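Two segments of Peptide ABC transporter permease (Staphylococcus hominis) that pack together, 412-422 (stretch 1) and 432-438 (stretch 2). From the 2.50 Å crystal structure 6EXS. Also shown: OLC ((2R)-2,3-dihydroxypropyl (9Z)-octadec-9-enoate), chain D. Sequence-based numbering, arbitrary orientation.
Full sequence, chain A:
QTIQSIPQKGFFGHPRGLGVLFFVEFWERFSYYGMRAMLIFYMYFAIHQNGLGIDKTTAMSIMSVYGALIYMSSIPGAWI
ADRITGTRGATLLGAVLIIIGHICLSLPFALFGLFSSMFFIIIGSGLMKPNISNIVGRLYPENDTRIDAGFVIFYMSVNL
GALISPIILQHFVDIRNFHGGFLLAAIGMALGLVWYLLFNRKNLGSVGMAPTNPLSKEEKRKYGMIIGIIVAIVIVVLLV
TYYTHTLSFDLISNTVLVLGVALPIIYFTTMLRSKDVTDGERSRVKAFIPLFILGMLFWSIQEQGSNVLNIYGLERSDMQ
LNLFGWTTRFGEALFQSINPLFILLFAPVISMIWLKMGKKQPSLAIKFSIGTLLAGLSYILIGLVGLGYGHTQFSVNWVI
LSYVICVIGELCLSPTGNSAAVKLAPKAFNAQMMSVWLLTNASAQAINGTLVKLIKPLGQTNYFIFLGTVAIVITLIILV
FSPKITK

Stretch 1, residues 412-422: CLSPTGNSAAV
Stretch 2 (432-438) QMMSVWL

How do the two segments lie? Helix 412-418 runs nearly antiparallel to helix 432-438, at 164°, the axes approaching to 10.9 Å; 420-422 is helical too. Ala 421 and Met 433 set the register, their CA atoms 5.2 Å apart. Stretch 2 stays near -70/-35; stretch 1 varies more, with Ser 414 at -57/-53, Ser 419 at -81/-13, Ala 421 at -76/-1 and Val 422 at -119/-41. The helix kinks at Pro 415 and Thr 416, whose N atoms make no bond to the turn before; Pro 415 has no amide hydrogen to give.

What places the indole? The CA-to-CB bond of Trp 437 points toward stretch 1, and chi1 159° (t) with chi2 -105° lays its ring across Gly 417. Gly 417 CA stands 3.7 Å from the six-membered ring centroid, 8° off its normal, a CH-pi contact. An ideal CB there would fall 2.5 Å from Trp 437 CH2, so the absent side chain makes this packing possible.

What surrounds the Trp 437 side chain? It sits among Gly 417, Asn 418, Ala 421 and Leu 413. Leu 413 (chi1 -161°, chi2 121°) starts sideways but brings CD2 to the ring edge, 3.7 Å from Trp 437 CH2. Ala 421 CB lies 4.0 Å from Trp 437 CB. Asn 418 (m, chi1 -70°) has its N over one ring face with Gly 417 O, which is 3.5 Å from Trp 437 CG.

How does Met 433 fit? Its CA-to-CB bond points toward stretch 1, CB 3.6 Å from Ala 421 O; the rotamer is t, p, t (-158°, 67°, 174°). Met 434 (-86°, -171°, 86°) leaves sideways, its CA 4.1 Å from Ala 421 CB.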

ATOM      1  N   CYS A 412       6.541 -14.817  -2.038  1.00 61.14           N
ATOM      2  CA  CYS A 412       7.833 -14.975  -2.717  1.00 63.37           C
ATOM      3  C   CYS A 412       8.542 -13.639  -2.865  1.00 69.60           C
ATOM      4  O   CYS A 412       9.761 -13.578  -2.752  1.00 68.98           O
ATOM      5  CB  CYS A 412       7.648 -15.623  -4.086  1.00 64.75           C
ATOM      6  SG  CYS A 412       6.777 -17.203  -4.057  1.00 69.43           S
ATOM      7  N   LEU A 413       7.771 -12.594  -3.199  1.00 68.66           N
ATOM      8  CA  LEU A 413       8.210 -11.248  -3.544  1.00 69.84           C
ATOM      9  C   LEU A 413       8.428 -10.283  -2.370  1.00 78.12           C
ATOM     10  O   LEU A 413       9.462  -9.616  -2.342  1.00 77.60           O
ATOM     11  CB  LEU A 413       7.180 -10.667  -4.534  1.00 69.35           C
ATOM     12  CG  LEU A 413       7.605  -9.482  -5.370  1.00 73.63           C
ATOM     13  CD1 LEU A 413       7.498  -9.799  -6.844  1.00 74.23           C
ATOM     14  CD2 LEU A 413       6.779  -8.271  -5.027  1.00 74.70           C
ATOM     15  N   SER A 414       7.439 -10.158  -1.453  1.00 78.25           N
ATOM     16  CA  SER A 414       7.456  -9.209  -0.327  1.00 79.22           C
ATOM     17  C   SER A 414       8.672  -9.326   0.637  1.00 88.13           C
ATOM     18  O   SER A 414       9.298  -8.282   0.846  1.00 87.61           O
ATOM     19  CB  SER A 414       6.149  -9.247   0.456  1.00 81.17           C
ATOM     20  OG  SER A 414       5.347  -8.114   0.168  1.00 86.61           O
ATOM     21  N   PRO A 415       9.055 -10.501   1.234  1.00 88.75           N
ATOM     22  CA  PRO A 415      10.234 -10.510   2.137  1.00 90.54           C
ATOM     23  C   PRO A 415      11.549 -10.220   1.409  1.00100.18           C
ATOM     24  O   PRO A 415      12.543  -9.819   2.020  1.00100.08           O
ATOM     25  CB  PRO A 415      10.239 -11.930   2.721  1.00 92.20           C
ATOM     26  CG  PRO A 415       8.913 -12.512   2.382  1.00 95.60           C
ATOM     27  CD  PRO A 415       8.474 -11.854   1.123  1.00 90.60           C
ATOM     28  N   THR A 416      11.518 -10.420   0.084  1.00100.80           N
ATOM     29  CA  THR A 416      12.596 -10.254  -0.886  1.00103.07           C
ATOM     30  C   THR A 416      12.769  -8.782  -1.309  1.00109.78           C
ATOM     31  O   THR A 416      13.901  -8.351  -1.531  1.00110.69           O
ATOM     32  CB  THR A 416      12.335 -11.207  -2.063  1.00113.50           C
ATOM     33  OG1 THR A 416      11.868 -12.457  -1.552  1.00113.13           O
ATOM     34  CG2 THR A 416      13.554 -11.445  -2.897  1.00114.40           C
ATOM     35  N   GLY A 417      11.662  -8.041  -1.410  1.00106.83           N
ATOM     36  CA  GLY A 417      11.656  -6.625  -1.770  1.00106.98           C
ATOM     37  C   GLY A 417      12.142  -5.721  -0.655  1.00111.99           C
ATOM     38  O   GLY A 417      12.875  -4.761  -0.910  1.00111.74           O
ATOM     39  N   ASN A 418      11.724  -6.032   0.593  1.00109.34           N
ATOM     40  CA  ASN A 418      12.080  -5.315   1.824  1.00109.52           C
ATOM     41  C   ASN A 418      13.570  -5.468   2.167  1.00114.91           C
ATOM     42  O   ASN A 418      14.179  -4.524   2.674  1.00114.48           O
ATOM     43  CB  ASN A 418      11.205  -5.797   2.996  1.00109.88           C
ATOM     44  CG  ASN A 418       9.747  -5.389   2.917  1.00130.11           C
ATOM     45  OD1 ASN A 418       9.073  -5.554   1.894  1.00121.53           O
ATOM     46  ND2 ASN A 418       9.213  -4.889   4.023  1.00122.28           N
ATOM     47  N   SER A 419      14.143  -6.659   1.890  1.00112.80           N
ATOM     48  CA  SER A 419      15.549  -7.012   2.125  1.00113.88           C
ATOM     49  C   SER A 419      16.477  -6.488   1.009  1.00118.84           C
ATOM     50  O   SER A 419      17.699  -6.500   1.174  1.00119.12           O
ATOM     51  CB  SER A 419      15.696  -8.525   2.259  1.00117.91           C
ATOM     52  OG  SER A 419      14.851  -9.050   3.270  1.00126.05           O
ATOM     53  N   ALA A 420      15.890  -6.036  -0.119  1.00115.51           N
ATOM     54  CA  ALA A 420      16.591  -5.507  -1.291  1.00116.24           C
ATOM     55  C   ALA A 420      16.875  -4.006  -1.196  1.00120.46           C
ATOM     56  O   ALA A 420      17.861  -3.539  -1.773  1.00121.03           O
ATOM     57  CB  ALA A 420      15.784  -5.795  -2.541  1.00116.88           C
ATOM     58  N   ALA A 421      16.007  -3.254  -0.484  1.00116.18           N
ATOM     59  CA  ALA A 421      16.132  -1.804  -0.282  1.00116.04           C
ATOM     60  C   ALA A 421      17.218  -1.437   0.760  1.00120.36           C
ATOM     61  O   ALA A 421      17.458  -0.251   1.007  1.00120.14           O
ATOM     62  CB  ALA A 421      14.783  -1.219   0.118  1.00115.77           C
ATOM     63  N   VAL A 422      17.875  -2.464   1.352  1.00117.00           N
ATOM     64  CA  VAL A 422      18.949  -2.352   2.347  1.00117.12           C
ATOM     65  C   VAL A 422      20.264  -2.991   1.813  1.00121.90           C
ATOM     66  O   VAL A 422      21.336  -2.406   1.994  1.00122.57           O
ATOM     67  CB  VAL A 422      18.515  -2.875   3.757  1.00120.21           C
ATOM     68  CG1 VAL A 422      18.138  -4.359   3.746  1.00119.61           C
ATOM     69  CG2 VAL A 422      19.565  -2.580   4.827  1.00120.81           C
ATOM     70  N   GLN A 432      16.729   6.789   0.142  1.00 93.63           N
ATOM     71  CA  GLN A 432      16.397   6.902  -1.279  1.00 92.40           C
ATOM     72  C   GLN A 432      16.099   5.526  -1.882  1.00 92.75           C
ATOM     73  O   GLN A 432      15.192   5.411  -2.707  1.00 91.51           O
ATOM     74  CB  GLN A 432      17.510   7.621  -2.050  1.00 95.00           C
ATOM     75  CG  GLN A 432      17.538   9.131  -1.792  1.00109.41           C
ATOM     76  CD  GLN A 432      18.490   9.559  -0.694  1.00125.66           C
ATOM     77  OE1 GLN A 432      18.668   8.891   0.338  1.00118.91           O
ATOM     78  NE2 GLN A 432      19.107  10.713  -0.886  1.00118.11           N
ATOM     79  N   MET A 433      16.842   4.483  -1.450  1.00 87.31           N
ATOM     80  CA  MET A 433      16.612   3.104  -1.892  1.00 85.90           C
ATOM     81  C   MET A 433      15.318   2.575  -1.260  1.00 86.33           C
ATOM     82  O   MET A 433      14.642   1.739  -1.860  1.00 85.12           O
ATOM     83  CB  MET A 433      17.804   2.201  -1.544  1.00 88.81           C
ATOM     84  CG  MET A 433      17.891   0.952  -2.400  1.00 92.65           C
ATOM     85  SD  MET A 433      18.276   1.302  -4.132  1.00 97.86           S
ATOM     86  CE  MET A 433      18.483  -0.343  -4.739  1.00 95.00           C
ATOM     87  N   MET A 434      14.963   3.089  -0.058  1.00 81.07           N
ATOM     88  CA  MET A 434      13.723   2.756   0.649  1.00 78.93           C
ATOM     89  C   MET A 434      12.526   3.258  -0.178  1.00 81.23           C
ATOM     90  O   MET A 434      11.471   2.613  -0.193  1.00 79.30           O
ATOM     91  CB  MET A 434      13.709   3.383   2.051  1.00 80.70           C
ATOM     92  CG  MET A 434      14.395   2.539   3.090  1.00 84.12           C
ATOM     93  SD  MET A 434      14.127   3.166   4.763  1.00 87.77           S
ATOM     94  CE  MET A 434      12.557   2.385   5.158  1.00 83.13           C
ATOM     95  N   SER A 435      12.726   4.395  -0.897  1.00 77.87           N
ATOM     96  CA  SER A 435      11.749   5.021  -1.789  1.00 76.86           C
ATOM     97  C   SER A 435      11.511   4.203  -3.059  1.00 79.96           C
ATOM     98  O   SER A 435      10.365   4.135  -3.486  1.00 79.05           O
ATOM     99  CB  SER A 435      12.165   6.443  -2.158  1.00 79.67           C
ATOM    100  OG  SER A 435      12.047   7.339  -1.066  1.00 84.65           O
ATOM    101  N   VAL A 436      12.562   3.572  -3.654  1.00 76.85           N
ATOM    102  CA  VAL A 436      12.394   2.796  -4.895  1.00 77.25           C
ATOM    103  C   VAL A 436      11.587   1.490  -4.663  1.00 80.03           C
ATOM    104  O   VAL A 436      10.774   1.164  -5.530  1.00 80.10           O
ATOM    105  CB  VAL A 436      13.669   2.546  -5.755  1.00 82.72           C
ATOM    106  CG1 VAL A 436      14.320   3.856  -6.196  1.00 83.35           C
ATOM    107  CG2 VAL A 436      14.674   1.639  -5.062  1.00 83.02           C
ATOM    108  N   TRP A 437      11.762   0.769  -3.523  1.00 75.16           N
ATOM    109  CA  TRP A 437      10.927  -0.425  -3.276  1.00 73.89           C
ATOM    110  C   TRP A 437       9.457  -0.015  -2.980  1.00 71.20           C
ATOM    111  O   TRP A 437       8.529  -0.714  -3.379  1.00 69.99           O
ATOM    112  CB  TRP A 437      11.516  -1.400  -2.217  1.00 73.54           C
ATOM    113  CG  TRP A 437      10.491  -2.324  -1.608  1.00 74.57           C
ATOM    114  CD1 TRP A 437       9.955  -2.229  -0.356  1.00 77.04           C
ATOM    115  CD2 TRP A 437       9.756  -3.368  -2.280  1.00 74.59           C
ATOM    116  NE1 TRP A 437       8.948  -3.157  -0.197  1.00 76.34           N
ATOM    117  CE2 TRP A 437       8.801  -3.866  -1.363  1.00 78.00           C
ATOM    118  CE3 TRP A 437       9.791  -3.914  -3.577  1.00 76.48           C
ATOM    119  CZ2 TRP A 437       7.932  -4.919  -1.682  1.00 76.94           C
ATOM    120  CZ3 TRP A 437       8.906  -4.936  -3.903  1.00 77.44           C
ATOM    121  CH2 TRP A 437       8.000  -5.435  -2.959  1.00 77.26           C
ATOM    122  N   LEU A 438       9.263   1.146  -2.338  1.00 63.91           N
ATOM    123  CA  LEU A 438       7.950   1.721  -2.047  1.00 61.58           C
ATOM    124  C   LEU A 438       7.291   2.218  -3.357  1.00 62.50           C
ATOM    125  O   LEU A 438       6.071   2.113  -3.515  1.00 61.73           O
ATOM    126  CB  LEU A 438       8.133   2.874  -1.057  1.00 61.71           C
ATOM    127  CG  LEU A 438       6.940   3.294  -0.203  1.00 66.09           C
ATOM    128  CD1 LEU A 438       6.375   2.126   0.617  1.00 66.09           C
ATOM    129  CD2 LEU A 438       7.359   4.354   0.747  1.00 68.11           C
TER
HETATM  130  C24 OLC D 503      14.881  12.804   0.059  1.00 89.06           C
HETATM  131  C6  OLC D 503       6.998  18.845   1.470  1.00 79.13           C
HETATM  132  C5  OLC D 503       8.017  18.673   0.356  1.00 79.46           C
HETATM  133  C4  OLC D 503       9.421  18.368   0.849  1.00 80.10           C
HETATM  134  C3  OLC D 503      10.469  18.271  -0.248  1.00 81.89           C
HETATM  135  C2  OLC D 503      10.610  16.876  -0.851  1.00 83.87           C
HETATM  136  C21 OLC D 503      12.713  14.054   0.214  1.00 87.93           C
HETATM  137  C1  OLC D 503      11.906  16.193  -0.521  1.00 85.74           C
HETATM  138  C22 OLC D 503      13.725  13.414  -0.707  1.00 88.54           C
HETATM  139  O19 OLC D 503      12.940  16.763  -0.280  1.00 86.70           O
HETATM  140  O25 OLC D 503      15.810  12.170  -0.809  1.00 89.90           O
HETATM  141  O23 OLC D 503      13.072  12.399  -1.472  1.00 88.52           O
HETATM  142  O20 OLC D 503      11.767  14.856  -0.538  1.00 86.61           O